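PDB 3RYK: dTDP-4-dehydrorhamnose 3,5-epimerase from Bacillus anthracis str. Ames, which catalyses the epimerisation of dTDP-4-dehydro-6-deoxyglucose at carbons 3 and 5 of the sugar ring, a step in dTDP-L-rhamnose biosynthesis. Local coordinates for residues 84-98 with 156-170. Numbering follows the deposited sequence.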
loop_
_atom_site.group_PDB
_atom_site.type_symbol
_atom_site.label_atom_id
_atom_site.label_comp_id
_atom_site.label_asym_id
_atom_site.label_seq_id
_atom_site.Cartn_x
_atom_site.Cartn_y
_atom_site.Cartn_z
ATOM N N GLY A 84 6.692 1.252 18.347
ATOM C CA GLY A 84 7.497 2.484 18.468
ATOM C C GLY A 84 7.864 2.857 19.902
ATOM O O GLY A 84 7.803 1.989 20.795
ATOM N N LEU A 85 8.263 4.113 20.164
ATOM C CA LEU A 85 8.404 5.219 19.177
ATOM C C LEU A 85 9.731 5.078 18.429
ATOM O O LEU A 85 10.780 5.171 19.056
ATOM C CB LEU A 85 8.411 6.581 19.896
ATOM C CG LEU A 85 7.209 7.103 20.688
ATOM C CD1 LEU A 85 7.603 8.334 21.501
ATOM C CD2 LEU A 85 6.042 7.405 19.747
ATOM N N HIS A 86 9.663 4.894 17.108
ATOM C CA HIS A 86 10.836 4.723 16.239
ATOM C C HIS A 86 11.369 5.966 15.525
ATOM O O HIS A 86 10.628 6.898 15.236
ATOM C CB HIS A 86 10.467 3.727 15.116
ATOM C CG HIS A 86 11.493 3.622 14.023
ATOM N ND1 HIS A 86 11.624 4.573 13.032
ATOM C CD2 HIS A 86 12.412 2.667 13.743
ATOM C CE1 HIS A 86 12.596 4.224 12.208
ATOM N NE2 HIS A 86 13.088 3.068 12.615
ATOM N N PHE A 87 12.670 5.963 15.245
ATOM C CA PHE A 87 13.317 7.037 14.502
ATOM C C PHE A 87 14.643 6.424 14.066
ATOM O O PHE A 87 15.293 5.708 14.841
ATOM C CB PHE A 87 13.483 8.387 15.205
ATOM C CG PHE A 87 14.448 8.393 16.344
ATOM C CD1 PHE A 87 15.797 8.649 16.120
ATOM C CD2 PHE A 87 14.010 8.204 17.639
ATOM C CE1 PHE A 87 16.692 8.677 17.179
ATOM C CE2 PHE A 87 14.899 8.238 18.697
ATOM C CZ PHE A 87 16.238 8.475 18.468
ATOM N N GLN A 88 15.028 6.657 12.821
ATOM C CA GLN A 88 16.279 6.113 12.333
ATOM C C GLN A 88 17.227 7.303 12.379
ATOM O O GLN A 88 16.958 8.335 11.764
ATOM C CB GLN A 88 16.113 5.539 10.924
ATOM C CG GLN A 88 17.204 4.567 10.546
ATOM C CD GLN A 88 16.978 3.904 9.209
ATOM O OE1 GLN A 88 16.573 2.742 9.161
ATOM N NE2 GLN A 88 17.139 4.652 8.131
ATOM N N LYS A 89 18.313 7.186 13.145
ATOM C CA LYS A 89 19.279 8.274 13.250
ATOM C C LYS A 89 20.021 8.513 11.950
ATOM O O LYS A 89 20.286 7.566 11.200
ATOM C CB LYS A 89 20.357 7.983 14.319
ATOM C CG LYS A 89 19.942 7.991 15.790
ATOM C CD LYS A 89 21.160 7.640 16.668
ATOM C CE LYS A 89 20.921 7.823 18.176
ATOM N NZ LYS A 89 19.807 7.039 18.764
ATOM N N ASN A 90 20.338 9.780 11.675
ATOM C CA ASN A 90 21.111 10.120 10.477
ATOM C C ASN A 90 22.482 9.445 10.567
ATOM O O ASN A 90 22.883 9.004 11.647
ATOM C CB ASN A 90 21.212 11.636 10.203
ATOM C CG ASN A 90 20.125 12.153 9.247
ATOM O OD1 ASN A 90 20.021 11.698 8.101
ATOM N ND2 ASN A 90 19.403 13.171 9.672
ATOM N N PRO A 91 23.193 9.343 9.434
ATOM C CA PRO A 91 22.839 9.806 8.076
ATOM C C PRO A 91 21.694 9.082 7.349
ATOM O O PRO A 91 21.469 9.370 6.175
ATOM C CB PRO A 91 24.143 9.598 7.300
ATOM C CG PRO A 91 24.833 8.510 8.018
ATOM C CD PRO A 91 24.514 8.689 9.459
ATOM N N LYS A 92 20.973 8.179 8.018
ATOM C CA LYS A 92 19.885 7.453 7.382
ATOM C C LYS A 92 18.492 7.797 7.935
ATOM O O LYS A 92 17.682 6.901 8.189
ATOM C CB LYS A 92 20.172 5.950 7.483
ATOM C CG LYS A 92 21.540 5.589 6.899
ATOM C CD LYS A 92 21.858 4.115 6.983
ATOM C CE LYS A 92 23.280 3.857 6.491
ATOM N NZ LYS A 92 23.700 2.423 6.560
ATOM N N ALA A 93 18.211 9.090 8.098
ATOM C CA ALA A 93 16.908 9.531 8.608
ATOM C C ALA A 93 15.858 9.231 7.542
ATOM O O ALA A 93 16.143 9.322 6.339
ATOM C CB ALA A 93 16.909 11.019 8.961
ATOM N N GLN A 94 14.662 8.859 7.992
ATOM C CA GLN A 94 13.548 8.524 7.098
ATOM C C GLN A 94 12.305 9.397 7.201
ATOM O O GLN A 94 11.829 9.697 8.300
ATOM C CB GLN A 94 13.059 7.115 7.427
ATOM C CG GLN A 94 13.986 5.945 7.114
ATOM C CD GLN A 94 13.484 4.657 7.743
ATOM O OE1 GLN A 94 13.129 4.637 8.921
ATOM N NE2 GLN A 94 13.502 3.572 6.985
ATOM N N THR A 95 11.793 9.807 6.043
ATOM C CA THR A 95 10.561 10.567 5.966
ATOM C C THR A 95 9.606 9.390 5.854
ATOM O O THR A 95 9.905 8.429 5.132
ATOM C CB THR A 95 10.427 11.358 4.665
ATOM O OG1 THR A 95 11.531 12.250 4.528
ATOM C CG2 THR A 95 9.118 12.138 4.643
ATOM N N LYS A 96 8.492 9.424 6.574
ATOM C CA LYS A 96 7.517 8.338 6.515
ATOM C C LYS A 96 6.162 8.891 6.099
ATOM O O LYS A 96 5.920 10.077 6.271
ATOM C CB LYS A 96 7.394 7.645 7.860
ATOM C CG LYS A 96 8.692 7.047 8.365
ATOM C CD LYS A 96 8.493 6.336 9.674
ATOM C CE LYS A 96 9.798 5.772 10.197
ATOM N NZ LYS A 96 9.571 5.058 11.479
ATOM N N LEU A 97 5.302 8.023 5.563
ATOM C CA LEU A 97 3.935 8.390 5.116
ATOM C C LEU A 97 3.134 7.156 5.493
ATOM O O LEU A 97 3.236 6.117 4.853
ATOM C CB LEU A 97 3.915 8.704 3.628
ATOM C CG LEU A 97 2.624 9.214 2.980
ATOM C CD1 LEU A 97 2.183 10.529 3.592
ATOM C CD2 LEU A 97 2.942 9.395 1.514
ATOM N N ILE A 98 2.331 7.294 6.540
ATOM C CA ILE A 98 1.566 6.198 7.088
ATOM C C ILE A 98 0.062 6.234 6.900
ATOM O O ILE A 98 -0.552 7.291 6.962
ATOM C CB ILE A 98 1.778 6.156 8.626
ATOM C CG1 ILE A 98 3.267 6.036 9.032
ATOM C CG2 ILE A 98 0.986 5.008 9.260
ATOM C CD1 ILE A 98 3.994 7.329 9.300
ATOM N N TYR A 156 3.200 1.851 5.567
ATOM C CA TYR A 156 3.895 3.123 5.522
ATOM C C TYR A 156 5.107 3.076 4.626
ATOM O O TYR A 156 5.825 2.082 4.597
ATOM C CB TYR A 156 4.216 3.683 6.900
ATOM C CG TYR A 156 5.206 2.919 7.733
ATOM C CD1 TYR A 156 6.534 3.332 7.805
ATOM C CD2 TYR A 156 4.806 1.818 8.475
ATOM C CE1 TYR A 156 7.450 2.641 8.587
ATOM C CE2 TYR A 156 5.698 1.133 9.250
ATOM C CZ TYR A 156 7.016 1.555 9.303
ATOM O OH TYR A 156 7.901 0.856 10.080
ATOM N N LYS A 157 5.289 4.165 3.885
ATOM C CA LYS A 157 6.385 4.309 2.960
ATOM C C LYS A 157 7.518 5.050 3.651
ATOM O O LYS A 157 7.288 5.805 4.587
ATOM C CB LYS A 157 5.953 5.135 1.757
ATOM C CG LYS A 157 4.785 4.608 0.972
ATOM C CD LYS A 157 4.393 5.618 -0.105
ATOM C CE LYS A 157 3.318 5.058 -1.013
ATOM N NZ LYS A 157 3.595 3.694 -1.543
ATOM N N VAL A 158 8.741 4.816 3.190
ATOM C CA VAL A 158 9.920 5.485 3.738
ATOM C C VAL A 158 10.796 5.898 2.553
ATOM O O VAL A 158 10.886 5.165 1.575
ATOM C CB VAL A 158 10.716 4.598 4.743
ATOM C CG1 VAL A 158 9.811 4.151 5.892
ATOM C CG2 VAL A 158 11.350 3.405 4.048
ATOM N N ASP A 159 11.447 7.062 2.641
ATOM C CA ASP A 159 12.303 7.555 1.537
ATOM C C ASP A 159 13.780 7.192 1.671
ATOM O O ASP A 159 14.609 7.670 0.878
ATOM C CB ASP A 159 12.176 9.068 1.319
ATOM C CG ASP A 159 12.700 9.887 2.482
ATOM O OD1 ASP A 159 12.994 11.086 2.264
ATOM O OD2 ASP A 159 12.841 9.353 3.599
ATOM N N GLU A 160 14.098 6.377 2.677
ATOM C CA GLU A 160 15.451 5.895 2.932
ATOM C C GLU A 160 15.326 4.450 3.402
ATOM O O GLU A 160 14.473 4.127 4.230
ATOM C CB GLU A 160 16.180 6.769 3.956
ATOM C CG GLU A 160 17.622 6.341 4.350
ATOM C CD GLU A 160 18.625 6.278 3.189
ATOM O OE1 GLU A 160 19.724 6.849 3.359
ATOM O OE2 GLU A 160 18.327 5.725 2.105
ATOM N N TYR A 161 16.153 3.566 2.856
ATOM C CA TYR A 161 16.094 2.167 3.243
ATOM C C TYR A 161 16.362 1.922 4.713
ATOM O O TYR A 161 17.022 2.724 5.387
ATOM C CB TYR A 161 17.054 1.312 2.407
ATOM C CG TYR A 161 16.671 1.275 0.963
ATOM C CD1 TYR A 161 15.613 0.480 0.544
ATOM C CD2 TYR A 161 17.365 2.008 0.018
ATOM C CE1 TYR A 161 15.240 0.434 -0.766
ATOM C CE2 TYR A 161 17.009 1.959 -1.310
ATOM C CZ TYR A 161 15.935 1.169 -1.694
ATOM O OH TYR A 161 15.549 1.101 -3.009
ATOM N N TYR A 162 15.833 0.798 5.192
ATOM C CA TYR A 162 15.994 0.389 6.573
ATOM C C TYR A 162 17.455 0.047 6.866
ATOM O O TYR A 162 18.173 -0.467 6.003
ATOM C CB TYR A 162 15.083 -0.805 6.899
ATOM C CG TYR A 162 15.266 -1.309 8.308
ATOM C CD1 TYR A 162 14.710 -0.630 9.384
ATOM C CD2 TYR A 162 15.983 -2.475 8.565
ATOM C CE1 TYR A 162 14.877 -1.083 10.686
ATOM C CE2 TYR A 162 16.153 -2.940 9.861
ATOM C CZ TYR A 162 15.595 -2.240 10.920
ATOM O OH TYR A 162 15.761 -2.695 12.214
ATOM N N SER A 163 17.875 0.366 8.085
ATOM C CA SER A 163 19.229 0.116 8.561
ATOM C C SER A 163 19.139 -0.311 10.028
ATOM O O SER A 163 18.986 0.528 10.921
ATOM C CB SER A 163 20.097 1.373 8.405
ATOM O OG SER A 163 21.408 1.178 8.930
ATOM N N ALA A 164 19.221 -1.618 10.277
ATOM C CA ALA A 164 19.156 -2.145 11.648
ATOM C C ALA A 164 20.191 -1.450 12.545
ATOM O O ALA A 164 20.009 -1.360 13.761
ATOM C CB ALA A 164 19.372 -3.643 11.641
ATOM N N ASP A 165 21.267 -0.965 11.919
ATOM C CA ASP A 165 22.364 -0.257 12.572
ATOM C C ASP A 165 21.904 1.061 13.206
ATOM O O ASP A 165 22.168 1.324 14.376
ATOM C CB ASP A 165 23.445 0.026 11.503
ATOM C CG ASP A 165 24.689 0.734 12.050
ATOM O OD1 ASP A 165 24.789 0.979 13.274
ATOM O OD2 ASP A 165 25.585 1.046 11.228
ATOM N N HIS A 166 21.208 1.873 12.411
ATOM C CA HIS A 166 20.702 3.188 12.820
ATOM C C HIS A 166 19.301 3.183 13.428
ATOM O O HIS A 166 18.785 4.230 13.815
ATOM C CB HIS A 166 20.715 4.094 11.588
ATOM C CG HIS A 166 22.081 4.270 11.005
ATOM N ND1 HIS A 166 22.659 3.328 10.181
ATOM C CD2 HIS A 166 22.985 5.269 11.129
ATOM C CE1 HIS A 166 23.864 3.739 9.824
ATOM N NE2 HIS A 166 24.085 4.914 10.386
ATOM N N ASP A 167 18.699 2.006 13.515
ATOM C CA ASP A 167 17.366 1.869 14.064
ATOM C C ASP A 167 17.419 2.218 15.562
ATOM O O ASP A 167 18.177 1.609 16.319
ATOM C CB ASP A 167 16.882 0.439 13.798
ATOM C CG ASP A 167 15.448 0.213 14.187
ATOM O OD1 ASP A 167 14.811 1.135 14.723
ATOM O OD2 ASP A 167 14.953 -0.907 13.952
ATOM N N SER A 168 16.636 3.216 15.977
ATOM C CA SER A 168 16.597 3.655 17.377
ATOM C C SER A 168 15.140 3.976 17.791
ATOM O O SER A 168 14.200 3.453 17.202
ATOM C CB SER A 168 17.530 4.858 17.567
ATOM O OG SER A 168 17.629 5.259 18.929
ATOM N N GLY A 169 14.958 4.797 18.819
ATOM C CA GLY A 169 13.623 5.140 19.267
ATOM C C GLY A 169 13.520 5.808 20.626
ATOM O O GLY A 169 14.530 6.183 21.237
ATOM N N VAL A 170 12.284 5.949 21.092
ATOM C CA VAL A 170 11.979 6.561 22.381
ATOM C C VAL A 170 10.932 5.679 23.083
ATOM O O VAL A 170 9.886 5.349 22.513
ATOM C CB VAL A 170 11.463 8.004 22.232
ATOM C CG1 VAL A 170 11.111 8.576 23.590
ATOM C CG2 VAL A 170 12.498 8.875 21.523
#
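The aliphatic chain of K92 crosses one face of the H166 imidazole at about a right angle, its CG 4.2 Å from the ring centroid and almost on the ring normal. At the edge of that ring, S163 OG lies in plane and is hydrogen-bonded to ND1, while the backbone O of N90 approaches elsewhere on the rim. The F87 ring carries S168 CB over one face, offset toward the rim, and meets V170 CG2 at its edge. The chi1 of 68°, which sets CG between the backbone N and the carbonyl carbon, brings the phenyl group alongside the backbone of G169.

Two glutamines tie the loops together. Reaching out with CG anti to its backbone N (chi1 -161°), Q88 accepts a bond from S163 N at OE1, the donor standing above the amide plane, at 2.9 Å. Q94 NE2 gives a nearly straight bond to E160 O (3.0 Å), and that oxygen lies in the amide plane of the glutamine. D159 grips T95 twice: OD2 takes the backbone N at 2.7 Å and OD1 takes OG1 at 2.9 Å, both from above the carboxylate plane. T95 O in turn accepts from D159 N.

Beyond this point 96-98 and 156-158 pair antiparallel, with L97 and K157 exchanging backbone bonds; I98 CG1 packs 3.3 Å from Y156 CB. K157 NZ forms salt bridges with D71 of its own chain and D71 of the second subunit.

At the other end, D167, which lines the pocket of the bound pyrophosphate, has OD2 held by Y162 OH (2.6 Å). Here 167-169, a weakly bonded edge strand, runs beside 84-88 through S168 N to F87 O and L85 N to V170 O, and K89 N to H166 O continues the pairing. The two segments thus pair in both sheets of the jelly roll-like fold, the loops 89-95 and 159-166 packed together, the second leading into D167 at the pyrophosphate site.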